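Local coordinates for protein hydrogenase maturation factor (Thermoanaerobacter tengcongensis, PDB 3VTH) that probably transfers a carbamoyl group from carbamoyl phosphate to the C-terminal cysteine of HypE, using ATP, during maturation of [NiFe]-hydrogenases, at residues R26-F30 against F93-S98; K35-K39 against V53-D59. Residue numbers count along the deposited sequence, not the author numbering.

Contact 1: R26-F30 against F93-S98; sequences RPFVF and FKIVGS. With PO4 (phosphate ion), chain E.
How a helix packs across the face of a sheet beside its edge strand is well illustrated where 26-30, early in helix 25-35, runs antiparallel (175°) to edge strand 93-95, the two short axes 8.6 Å apart. Phe-93, extended and with chi1 t, sends its CA-to-CB bond toward the helix: its CZ lies 3.7 Å from Val-29 CG1, and its CD1 3.8 Å from Phe-30 CD2. The Phe-30 ring, also t, reaches over the strand, bringing CE2 to 3.4 Å from Phe-93 O and its edge to Lys-94 CA, while the CA-to-CB bond of Lys-94 points away. Ile-95 (m, t) stands opposite Arg-26, CA to CA 6.6 Å, and its CD1 packs 3.9 Å from Phe-30 CB and 3.8 Å from Arg-26 O. This is the acylphosphatase fold, and Arg-26 is its predicted catalytic arginine: N and NE each donate to phosphate O4 (3.1 and 2.8 Å) and NH2 to O3 (2.8 Å), beside backbone amides of 22-25. Farther along, a water bridges Val-96 O (2.7 Å), Ser-98 OG (2.9 Å) and Arg-26 NH1 (3.0 Å). Ser-98 OG also hydrogen-bonds Asp-152, which forms a salt bridge with Arg-26 NH1.

Contact 2: K35-K39 against V53-D59; sequences KYNLK and VEGEEKD
Two backbone hydrogen bonds hold this contact together: Lys-39 N donates to Glu-54 O at 2.9 Å, almost linearly, and Glu-54 N returns a bond to Lys-39 O at 2.8 Å. They make Lys-39 and Glu-54 an antiparallel hydrogen-bonded pair, CA to CA 5.2 Å, with both side chains on one face of the sheet; the Glu-54 carboxylate is held by the backbone amides of Lys-88 and Tyr-90. CA-H...O contacts flank the pair, Val-53 CA to Lys-39 O at 3.3 Å and Leu-38 CA to Glu-54 O at 3.5 Å. Farther along, a water donates to Asn-37 O (3.1 Å) and Asp-59 OD2 (2.8 Å) and accepts from Glu-56 N (2.9 Å), linking the turn to the start of helix 57-69, where Glu-56 holds the N-cap position. Leu-38 (m, t) fills the space between strand and helix: its CD1 meets Val-53 CG1 at 3.9 Å, and its CD2 lies 3.8 Å from Gly-55 CA and 3.7 Å from Asp-59 CB. A beta carbon on Gly-55 would clash with that CD2. Tyr-36 O approaches Asp-59 CB to 3.2 Å, and the tyrosine ring extends along helix 57-69 toward Ala-62 and Glu-66. Asn-37, at phi/psi 49/47, is the C-prime residue of the Schellman motif that ends helix 25-35, with Leu-38 N bonded to Ala-33 O and Asn-37 N to Gln-34 O; the reversal delivers the chain into strand 39-45 of the alpha/beta acylphosphatase sandwich.

How the contacts relate
Chain order shows how two contacts close loops of different length within one small domain. Helix 25-35 supplies 26-30 to contact 1 near its start and, at its end, leads into 35-39 of contact 2. Strands 39-45 and 48-55 then form a hairpin, and contact 2 closes the shorter loop as 53-59 returns beside 35-39. The chain continues through helix 57-69 and strand 76-85 before 93-98 reaches 26-30, so the longer loop of contact 1 encloses contact 2 entirely. Phe-93 joins the two contacts, its CB 3.5 Å from Leu-38 O; contact 1 ties helix 25-35 to the edge strand of the five-stranded sheet, and contact 2 ties the end of that helix to strand 48-55 and helix 57-69.

Contact 1: R26-F30 against F93-S98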
loop_
_atom_site.group_PDB
_atom_site.type_symbol
_atom_site.label_atom_id
_atom_site.label_comp_id
_atom_site.label_asym_id
_atom_site.label_seq_id
_atom_site.Cartn_x
_atom_site.Cartn_y
_atom_site.Cartn_z
ATOM N N ARG A 26 25.300 -13.453 1.991
ATOM C CA ARG A 26 26.338 -14.380 2.452
ATOM C C ARG A 26 27.116 -15.007 1.289
ATOM O O ARG A 26 28.336 -14.890 1.266
ATOM C CB ARG A 26 25.788 -15.412 3.447
ATOM C CG ARG A 26 25.480 -14.784 4.828
ATOM C CD ARG A 26 24.698 -15.716 5.719
ATOM N NE ARG A 26 23.309 -15.885 5.253
ATOM C CZ ARG A 26 22.411 -16.686 5.825
ATOM N NH1 ARG A 26 22.734 -17.408 6.907
ATOM N NH2 ARG A 26 21.174 -16.753 5.325
ATOM N N PRO A 27 26.422 -15.611 0.292
ATOM C CA PRO A 27 27.197 -16.130 -0.847
ATOM C C PRO A 27 27.948 -15.053 -1.647
ATOM O O PRO A 27 29.065 -15.308 -2.094
ATOM C CB PRO A 27 26.140 -16.826 -1.732
ATOM C CG PRO A 27 24.810 -16.355 -1.232
ATOM C CD PRO A 27 25.010 -16.054 0.233
ATOM N N PHE A 28 27.339 -13.877 -1.819
ATOM C CA PHE A 28 27.999 -12.739 -2.451
ATOM C C PHE A 28 29.335 -12.401 -1.735
ATOM O O PHE A 28 30.377 -12.297 -2.371
ATOM C CB PHE A 28 27.044 -11.525 -2.458
ATOM C CG PHE A 28 27.662 -10.249 -2.982
ATOM C CD1 PHE A 28 27.835 -9.159 -2.147
ATOM C CD2 PHE A 28 28.071 -10.148 -4.306
ATOM C CE1 PHE A 28 28.409 -7.970 -2.617
ATOM C CE2 PHE A 28 28.650 -8.963 -4.788
ATOM C CZ PHE A 28 28.806 -7.870 -3.935
ATOM N N VAL A 29 29.295 -12.272 -0.414
ATOM C CA VAL A 29 30.499 -11.917 0.356
ATOM C C VAL A 29 31.542 -13.014 0.237
ATOM O O VAL A 29 32.723 -12.732 0.048
ATOM C CB VAL A 29 30.139 -11.598 1.835
ATOM C CG1 VAL A 29 31.363 -11.660 2.769
ATOM C CG2 VAL A 29 29.461 -10.215 1.906
ATOM N N PHE A 30 31.101 -14.264 0.325
ATOM C CA PHE A 30 32.021 -15.382 0.186
ATOM C C PHE A 30 32.799 -15.276 -1.124
ATOM O O PHE A 30 34.027 -15.440 -1.161
ATOM C CB PHE A 30 31.268 -16.719 0.240
ATOM C CG PHE A 30 32.160 -17.916 0.057
ATOM C CD1 PHE A 30 32.433 -18.406 -1.216
ATOM C CD2 PHE A 30 32.725 -18.559 1.162
ATOM C CE1 PHE A 30 33.277 -19.530 -1.398
ATOM C CE2 PHE A 30 33.569 -19.680 0.997
ATOM C CZ PHE A 30 33.846 -20.167 -0.277
ATOM N N PHE A 93 38.331 -18.521 4.224
ATOM C CA PHE A 93 37.114 -17.742 4.383
ATOM C C PHE A 93 35.899 -18.661 4.371
ATOM O O PHE A 93 35.806 -19.544 3.527
ATOM C CB PHE A 93 36.968 -16.669 3.299
ATOM C CG PHE A 93 35.884 -15.681 3.606
ATOM C CD1 PHE A 93 34.577 -15.934 3.242
ATOM C CD2 PHE A 93 36.168 -14.520 4.322
ATOM C CE1 PHE A 93 33.572 -15.039 3.565
ATOM C CE2 PHE A 93 35.154 -13.617 4.648
ATOM C CZ PHE A 93 33.868 -13.888 4.268
ATOM N N LYS A 94 34.980 -18.459 5.314
ATOM C CA LYS A 94 33.820 -19.342 5.466
ATOM C C LYS A 94 32.548 -18.565 5.784
ATOM O O LYS A 94 32.591 -17.550 6.494
ATOM C CB LYS A 94 34.061 -20.376 6.578
ATOM C CG LYS A 94 35.048 -21.504 6.229
ATOM C CD LYS A 94 35.231 -22.442 7.431
ATOM C CE LYS A 94 35.817 -23.793 7.024
ATOM N NZ LYS A 94 34.845 -24.595 6.197
ATOM N N ILE A 95 31.420 -19.030 5.247
ATOM C CA ILE A 95 30.110 -18.627 5.754
ATOM C C ILE A 95 29.851 -19.488 6.988
ATOM O O ILE A 95 29.952 -20.724 6.910
ATOM C CB ILE A 95 28.972 -18.863 4.712
ATOM C CG1 ILE A 95 29.278 -18.125 3.399
ATOM C CG2 ILE A 95 27.608 -18.435 5.290
ATOM C CD1 ILE A 95 28.379 -18.546 2.212
ATOM N N VAL A 96 29.545 -18.850 8.122
ATOM C CA VAL A 96 29.309 -19.590 9.372
ATOM C C VAL A 96 27.868 -19.452 9.869
ATOM O O VAL A 96 27.078 -18.711 9.273
ATOM C CB VAL A 96 30.346 -19.236 10.500
ATOM C CG1 VAL A 96 31.769 -19.484 10.013
ATOM C CG2 VAL A 96 30.186 -17.799 10.979
ATOM N N GLY A 97 27.543 -20.183 10.943
ATOM C CA GLY A 97 26.192 -20.200 11.515
ATOM C C GLY A 97 25.735 -18.825 11.974
ATOM O O GLY A 97 26.552 -18.005 12.381
ATOM N N SER A 98 24.426 -18.572 11.886
ATOM C CA SER A 98 23.856 -17.293 12.305
ATOM C C SER A 98 23.904 -17.114 13.830
ATOM O O SER A 98 23.873 -18.089 14.569
ATOM C CB SER A 98 22.415 -17.178 11.821
ATOM O OG SER A 98 22.379 -17.128 10.408
HETATM P P PO4 E . 21.290 -14.172 2.707
HETATM O O1 PO4 E . 20.444 -14.754 1.607
HETATM O O2 PO4 E . 21.510 -12.697 2.476
HETATM O O3 PO4 E . 20.555 -14.335 4.007
HETATM O O4 PO4 E . 22.631 -14.877 2.752
HETATM O O HOH W 1 24.873 -17.098 8.961
#

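Contact 2: K35-K39 against V53-D59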
loop_
_atom_site.group_PDB
_atom_site.type_symbol
_atom_site.label_atom_id
_atom_site.label_comp_id
_atom_site.label_asym_id
_atom_site.label_seq_id
_atom_site.Cartn_x
_atom_site.Cartn_y
_atom_site.Cartn_z
ATOM N N LYS A 35 37.724 -13.803 -4.208
ATOM C CA LYS A 35 38.249 -13.055 -5.348
ATOM C C LYS A 35 39.426 -12.181 -4.929
ATOM O O LYS A 35 40.414 -12.072 -5.652
ATOM C CB LYS A 35 37.153 -12.165 -5.922
ATOM C CG LYS A 35 37.463 -11.541 -7.265
ATOM C CD LYS A 35 36.368 -10.554 -7.634
ATOM C CE LYS A 35 36.754 -9.708 -8.851
ATOM N NZ LYS A 35 35.728 -8.635 -9.032
ATOM N N TYR A 36 39.308 -11.555 -3.762
ATOM C CA TYR A 36 40.352 -10.668 -3.265
ATOM C C TYR A 36 41.248 -11.336 -2.221
ATOM O O TYR A 36 41.902 -10.662 -1.429
ATOM C CB TYR A 36 39.721 -9.365 -2.741
ATOM C CG TYR A 36 38.996 -8.595 -3.824
ATOM C CD1 TYR A 36 39.697 -8.062 -4.911
ATOM C CD2 TYR A 36 37.618 -8.404 -3.770
ATOM C CE1 TYR A 36 39.034 -7.358 -5.924
ATOM C CE2 TYR A 36 36.944 -7.706 -4.780
ATOM C CZ TYR A 36 37.668 -7.186 -5.847
ATOM O OH TYR A 36 37.018 -6.495 -6.837
ATOM N N ASN A 37 41.271 -12.664 -2.229
ATOM C CA ASN A 37 42.154 -13.426 -1.344
ATOM C C ASN A 37 42.096 -12.983 0.117
ATOM O O ASN A 37 43.129 -12.792 0.762
ATOM C CB ASN A 37 43.599 -13.388 -1.867
ATOM C CG ASN A 37 43.724 -14.010 -3.245
ATOM O OD1 ASN A 37 43.377 -15.173 -3.441
ATOM N ND2 ASN A 37 44.192 -13.228 -4.214
ATOM N N LEU A 38 40.881 -12.825 0.628
ATOM C CA LEU A 38 40.678 -12.509 2.031
ATOM C C LEU A 38 40.262 -13.751 2.805
ATOM O O LEU A 38 39.607 -14.640 2.274
ATOM C CB LEU A 38 39.617 -11.417 2.196
ATOM C CG LEU A 38 39.897 -10.124 1.419
ATOM C CD1 LEU A 38 38.735 -9.134 1.583
ATOM C CD2 LEU A 38 41.232 -9.479 1.835
ATOM N N LYS A 39 40.661 -13.800 4.068
ATOM C CA LYS A 39 40.296 -14.889 4.962
ATOM C C LYS A 39 39.381 -14.283 6.023
ATOM O O LYS A 39 39.357 -13.062 6.201
ATOM C CB LYS A 39 41.574 -15.476 5.587
ATOM C CG LYS A 39 42.432 -16.237 4.580
ATOM C CD LYS A 39 43.909 -16.020 4.846
ATOM C CE LYS A 39 44.805 -16.771 3.827
ATOM N NZ LYS A 39 44.460 -16.439 2.402
ATOM N N VAL A 53 37.143 -9.769 7.820
ATOM C CA VAL A 53 38.078 -10.072 6.723
ATOM C C VAL A 53 39.500 -9.733 7.141
ATOM O O VAL A 53 39.721 -8.737 7.840
ATOM C CB VAL A 53 37.727 -9.337 5.395
ATOM C CG1 VAL A 53 36.536 -10.009 4.703
ATOM C CG2 VAL A 53 37.433 -7.848 5.642
ATOM N N GLU A 54 40.436 -10.589 6.735
ATOM C CA GLU A 54 41.867 -10.394 6.952
ATOM C C GLU A 54 42.571 -10.571 5.623
ATOM O O GLU A 54 42.316 -11.549 4.915
ATOM C CB GLU A 54 42.437 -11.424 7.947
ATOM C CG GLU A 54 41.620 -11.536 9.223
ATOM C CD GLU A 54 42.266 -12.374 10.307
ATOM O OE1 GLU A 54 41.914 -12.125 11.479
ATOM O OE2 GLU A 54 43.096 -13.272 10.010
ATOM N N GLY A 55 43.427 -9.611 5.288
ATOM C CA GLY A 55 44.317 -9.700 4.122
ATOM C C GLY A 55 45.091 -8.407 3.903
ATOM O O GLY A 55 45.251 -7.605 4.832
ATOM N N GLU A 56 45.581 -8.212 2.679
ATOM C CA GLU A 56 46.227 -6.966 2.290
ATOM C C GLU A 56 45.213 -5.839 2.309
ATOM O O GLU A 56 44.050 -6.034 1.935
ATOM C CB GLU A 56 46.848 -7.067 0.894
ATOM C CG GLU A 56 47.984 -8.071 0.764
ATOM C CD GLU A 56 49.298 -7.599 1.377
ATOM O OE1 GLU A 56 50.192 -8.448 1.549
ATOM O OE2 GLU A 56 49.460 -6.389 1.673
ATOM N N GLU A 57 45.659 -4.661 2.744
ATOM C CA GLU A 57 44.800 -3.478 2.824
ATOM C C GLU A 57 44.139 -3.191 1.479
ATOM O O GLU A 57 42.958 -2.856 1.425
ATOM C CB GLU A 57 45.608 -2.254 3.268
ATOM C CG GLU A 57 44.759 -0.985 3.450
ATOM C CD GLU A 57 45.583 0.219 3.882
ATOM O OE1 GLU A 57 45.010 1.123 4.530
ATOM O OE2 GLU A 57 46.801 0.274 3.583
ATOM N N LYS A 58 44.906 -3.323 0.400
ATOM C CA LYS A 58 44.394 -3.044 -0.942
ATOM C C LYS A 58 43.244 -3.990 -1.316
ATOM O O LYS A 58 42.276 -3.582 -1.952
ATOM C CB LYS A 58 45.525 -3.106 -1.977
ATOM C CG LYS A 58 46.483 -1.919 -1.905
ATOM C CD LYS A 58 47.557 -1.977 -2.996
ATOM C CE LYS A 58 48.476 -0.757 -2.941
ATOM N NZ LYS A 58 49.459 -0.686 -4.072
ATOM N N ASP A 59 43.361 -5.252 -0.910
ATOM C CA ASP A 59 42.321 -6.241 -1.174
ATOM C C ASP A 59 41.063 -5.998 -0.331
ATOM O O ASP A 59 39.939 -6.124 -0.829
ATOM C CB ASP A 59 42.864 -7.644 -0.976
ATOM C CG ASP A 59 43.843 -8.050 -2.078
ATOM O OD1 ASP A 59 43.665 -7.614 -3.241
ATOM O OD2 ASP A 59 44.795 -8.798 -1.769
HETATM O O HOH W 2 44.844 -10.223 0.670
#